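Local coordinates for 16L protein (Yaba-like disease virus, PDB 6TRR), which inhibits apoptosis as a Bcl-2-like protein of the poxviral M11L family, probably by capturing pro-death Bcl-2 relatives of the infected host cell, at the interface of chains A and B. Sequence-based numbering; all coordinates share one arbitrary frame. Chains: chain A/B, 16L protein.

Contact 1: the interface of chains A and B. Residues chain A 134-137; chain B 11-13.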
loop_
_atom_site.group_PDB
_atom_site.type_symbol
_atom_site.label_atom_id
_atom_site.label_comp_id
_atom_site.label_asym_id
_atom_site.label_seq_id
_atom_site.Cartn_x
_atom_site.Cartn_y
_atom_site.Cartn_z
ATOM N N SER A 134 -17.941 -3.294 6.556
ATOM C CA SER A 134 -18.905 -2.831 5.569
ATOM C C SER A 134 -20.216 -3.604 5.614
ATOM O O SER A 134 -21.200 -3.144 5.027
ATOM C CB SER A 134 -18.312 -2.918 4.161
ATOM O OG SER A 134 -17.894 -4.235 3.848
ATOM N N GLU A 135 -20.258 -4.752 6.286
ATOM C CA GLU A 135 -21.511 -5.479 6.443
ATOM C C GLU A 135 -22.481 -4.678 7.303
ATOM O O GLU A 135 -22.079 -3.904 8.176
ATOM C CB GLU A 135 -21.268 -6.849 7.078
ATOM C CG GLU A 135 -22.434 -7.820 6.969
ATOM C CD GLU A 135 -22.060 -9.208 7.452
ATOM O OE1 GLU A 135 -22.920 -10.115 7.411
ATOM O OE2 GLU A 135 -20.899 -9.392 7.876
ATOM N N ASN A 136 -23.770 -4.885 7.057
ATOM C CA ASN A 136 -24.831 -4.111 7.693
ATOM C C ASN A 136 -24.458 -2.633 7.704
ATOM O O ASN A 136 -24.327 -1.992 8.747
ATOM C CB ASN A 136 -25.114 -4.618 9.102
ATOM C CG ASN A 136 -25.561 -6.063 9.119
ATOM O OD1 ASN A 136 -26.622 -6.402 8.594
ATOM N ND2 ASN A 136 -24.756 -6.925 9.727
ATOM N N SER A 137 -24.284 -2.102 6.494
ATOM C CA SER A 137 -23.749 -0.755 6.336
ATOM C C SER A 137 -24.638 0.287 7.003
ATOM O O SER A 137 -24.138 1.190 7.684
ATOM C CB SER A 137 -23.579 -0.447 4.850
ATOM O OG SER A 137 -24.707 -0.890 4.108
ATOM N N ASN B 11 -26.445 -7.148 3.151
ATOM C CA ASN B 11 -26.392 -5.688 3.108
ATOM C C ASN B 11 -24.958 -5.188 3.313
ATOM O O ASN B 11 -24.614 -4.569 4.320
ATOM C CB ASN B 11 -27.339 -5.086 4.155
ATOM C CG ASN B 11 -28.754 -5.634 4.050
ATOM O OD1 ASN B 11 -29.027 -6.758 4.469
ATOM N ND2 ASN B 11 -29.661 -4.837 3.494
ATOM N N PHE B 12 -24.128 -5.486 2.319
ATOM C CA PHE B 12 -22.754 -5.007 2.292
ATOM C C PHE B 12 -22.654 -3.722 1.476
ATOM O O PHE B 12 -23.447 -3.479 0.563
ATOM C CB PHE B 12 -21.816 -6.064 1.701
ATOM C CG PHE B 12 -21.546 -7.229 2.619
ATOM C CD1 PHE B 12 -20.386 -7.280 3.373
ATOM C CD2 PHE B 12 -22.448 -8.275 2.721
ATOM C CE1 PHE B 12 -20.132 -8.349 4.215
ATOM C CE2 PHE B 12 -22.198 -9.346 3.563
ATOM C CZ PHE B 12 -21.037 -9.380 4.309
ATOM N N ASN B 13 -21.664 -2.898 1.819
ATOM C CA ASN B 13 -21.423 -1.618 1.155
ATOM C C ASN B 13 -19.936 -1.508 0.841
ATOM O O ASN B 13 -19.128 -1.240 1.735
ATOM C CB ASN B 13 -21.880 -0.452 2.033
ATOM C CG ASN B 13 -21.672 0.901 1.373
ATOM O OD1 ASN B 13 -20.692 1.118 0.663
ATOM N ND2 ASN B 13 -22.600 1.818 1.609
#
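A:Glu135 lays its side chain over one face of the B:Phe12 ring. Its CG, a methylene carbon, sits 3.7 Å from the ring centroid, shifted toward the rim, in a CH-pi contact. With CG anti to the backbone N (chi1 -165°) and the rest of the chain extended, A:Glu135 runs over the CE1-CZ rim of the ring, with CB near CE1 and the carboxylate carbon near CZ. That carbon, CD, comes to 3.3 Å from CZ of B:Phe12, and the carboxylate plane is tilted only 19° from the ring, so the acid lies nearly flat over the rim. Both flat groups therefore meet by face, and the aliphatic part of the glutamate does most of the covering. At the ring edge, in its plane, stands the hydroxyl OG of A:Ser134, 4.0 Å from CD1 of B:Phe12.

On the opposite flank the methylene groups of A:Ser137 and B:Asn13 meet, CB to CB, at 3.3 Å. B:Asn13 has CG anti to its own N (chi1 -179°), which carries the amide outward and lets CB make the closer approach.

On the backbone, A:Glu135 and B:Phe12 pair as an antiparallel beta bridge, flanked by two weak hydrogen bonds: B:Asn13 N to A:Ser134 O at 3.3 Å, and A:Ser137 N to B:Asn11 O at 3.3 Å. The second depends on a poorly ordered residue. B:Asn11 O also lies close to A:Asn136 N, but that N-H points elsewhere. A carbonyl at this spot faces the N-terminal end of helix 137-148, whose dipole may favour it.

In the fold, A:Glu135 and A:Asn136 make the short link between helix 120-134, which ends at A:Ser134, and helix 137-148, which starts at A:Ser137. The B residues are the N-terminal stretch leading into helix 14-34. The partner's N-terminal arm is thus pinned against an interhelical corner of chain A.

Contact 2: the interface of chains A and B. Residues chain A 32, 126-127, 130; chain B 17, 21, 116, 118.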
loop_
_atom_site.group_PDB
_atom_site.type_symbol
_atom_site.label_atom_id
_atom_site.label_comp_id
_atom_site.label_asym_id
_atom_site.label_seq_id
_atom_site.Cartn_x
_atom_site.Cartn_y
_atom_site.Cartn_z
ATOM N N GLU A 32 -5.386 5.666 -6.042
ATOM C CA GLU A 32 -6.577 5.226 -5.322
ATOM C C GLU A 32 -7.365 6.416 -4.785
ATOM O O GLU A 32 -8.601 6.403 -4.784
ATOM C CB GLU A 32 -6.185 4.282 -4.184
ATOM C CG GLU A 32 -7.326 3.396 -3.693
ATOM C CD GLU A 32 -6.955 2.570 -2.469
ATOM O OE1 GLU A 32 -5.750 2.461 -2.158
ATOM O OE2 GLU A 32 -7.873 2.027 -1.817
ATOM N N ILE A 126 -6.369 -6.546 6.685
ATOM C CA ILE A 126 -7.027 -5.304 6.290
ATOM C C ILE A 126 -8.260 -5.597 5.439
ATOM O O ILE A 126 -9.352 -5.079 5.700
ATOM C CB ILE A 126 -6.030 -4.389 5.556
ATOM C CG1 ILE A 126 -4.899 -3.981 6.506
ATOM C CG2 ILE A 126 -6.733 -3.147 5.008
ATOM C CD1 ILE A 126 -3.755 -3.248 5.840
ATOM N N GLU A 127 -8.104 -6.434 4.409
ATOM C CA GLU A 127 -9.201 -6.692 3.476
ATOM C C GLU A 127 -10.397 -7.321 4.178
ATOM O O GLU A 127 -11.542 -6.895 3.984
ATOM C CB GLU A 127 -8.726 -7.605 2.345
ATOM C CG GLU A 127 -7.770 -6.953 1.376
ATOM C CD GLU A 127 -8.424 -5.823 0.609
ATOM O OE1 GLU A 127 -7.905 -4.689 0.661
ATOM O OE2 GLU A 127 -9.468 -6.068 -0.034
ATOM N N ALA A 130 -12.131 -4.852 6.779
ATOM C CA ALA A 130 -12.899 -3.854 6.043
ATOM C C ALA A 130 -14.190 -4.449 5.503
ATOM O O ALA A 130 -15.251 -3.816 5.560
ATOM C CB ALA A 130 -12.060 -3.286 4.900
ATOM N N LYS B 17 -16.023 -0.319 2.448
ATOM C CA LYS B 17 -14.851 -1.184 2.367
ATOM C C LYS B 17 -13.689 -0.467 1.693
ATOM O O LYS B 17 -12.556 -0.501 2.185
ATOM C CB LYS B 17 -15.205 -2.466 1.611
ATOM C CG LYS B 17 -14.088 -3.502 1.565
ATOM C CD LYS B 17 -14.429 -4.641 0.612
ATOM C CE LYS B 17 -13.323 -5.691 0.562
ATOM N NZ LYS B 17 -13.700 -6.873 -0.274
ATOM N N VAL B 21 -10.074 0.459 3.425
ATOM C CA VAL B 21 -8.825 -0.056 2.870
ATOM C C VAL B 21 -7.873 1.093 2.569
ATOM O O VAL B 21 -6.679 1.033 2.885
ATOM C CB VAL B 21 -9.099 -0.904 1.615
ATOM C CG1 VAL B 21 -7.793 -1.225 0.886
ATOM C CG2 VAL B 21 -9.814 -2.188 1.992
ATOM N N LYS B 116 -4.508 -1.123 -4.794
ATOM C CA LYS B 116 -4.870 -1.015 -3.388
ATOM C C LYS B 116 -4.188 -2.063 -2.521
ATOM O O LYS B 116 -4.474 -2.135 -1.320
ATOM C CB LYS B 116 -6.388 -1.151 -3.220
ATOM C CG LYS B 116 -7.211 -0.201 -4.065
ATOM C CD LYS B 116 -8.686 -0.303 -3.701
ATOM C CE LYS B 116 -9.506 0.783 -4.382
ATOM N NZ LYS B 116 -10.942 0.731 -3.985
ATOM N N LYS B 118 -4.945 -5.079 -2.698
ATOM C CA LYS B 118 -5.845 -6.218 -2.837
ATOM C C LYS B 118 -5.368 -7.170 -3.923
ATOM O O LYS B 118 -5.583 -8.384 -3.825
ATOM C CB LYS B 118 -7.263 -5.736 -3.150
ATOM C CG LYS B 118 -7.750 -4.586 -2.289
ATOM C CD LYS B 118 -9.185 -4.206 -2.634
ATOM C CE LYS B 118 -9.678 -3.121 -1.692
ATOM N NZ LYS B 118 -11.102 -2.739 -1.900
#
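A:Ala130 and B:Val21 form the apolar centre, where the alanine methyl CB meets the valine methyl CG2 at 3.8 Å. The methylene CG of B:Lys17 touches the same alanine carbon at 3.9 Å, so a small side chain on helix 120-134 is received by two residues a turn apart on the partner's helix 14-34. A:Ile126 borders this patch more loosely, its branch methyl CG2 directed at the backbone of B:Val21 and lying 4.3 Å from CA.

Next outward comes A:Glu127, which hides more surface than any other residue here. Its chain is bent: chi1 -71° sets CG beside the backbone N, and chi2 -65° folds the carboxylate back over the partner. OE1 then rests beside the valine, 3.4 Å from CG2 of B:Val21, while the other side of the group meets the methylenes of B:Lys118. That extended lysine passes at about a right angle to the glutamate, so its aliphatic stem, not its ammonium, does the touching. The ammonium groups of B:Lys118 and B:Lys17 nevertheless stay near, NZ of B:Lys17 lying 4.3 Å from OE2 of A:Glu127. Two positive charges at such range would probably stabilise the carboxylate in its charged form, though neither is in direct contact with it.

At the rim, on the far side of helix 14-34 of chain B, A:Glu32 repeats the pattern with B:Lys116. Extended from a chi1 of -160°, the glutamate projects from the C-terminal end of chain A's own helix 14-34 and crosses the lysine stem at roughly a right angle, CG lying 3.5 Å from CE of B:Lys116. B:Lys116 is poorly ordered, so its placement is tentative. The salt bridge here is long, with the ammonium NZ of B:Lys116 4.0 Å from the carboxylate oxygen OE2 of A:Glu32.

About 15 Å separates the C-alpha centres of contact 1 and contact 2, and both share helix 120-134 of chain A and the N-terminal part of chain B. That helix contributes its middle to contact 2 and its last residue to contact 1, while chain B supplies first its N-terminal arm and then the start of helix 14-34. Together they fasten the partner's N-terminal segment along chain A; contact 2 adds B:Lys116, B:Lys118 and A:Glu32 of chain A's helix 14-34. The two-fold repeats both with the chains exchanged, suggesting a domain-swapped dimer, although the crystal alone does not establish that state in the cell.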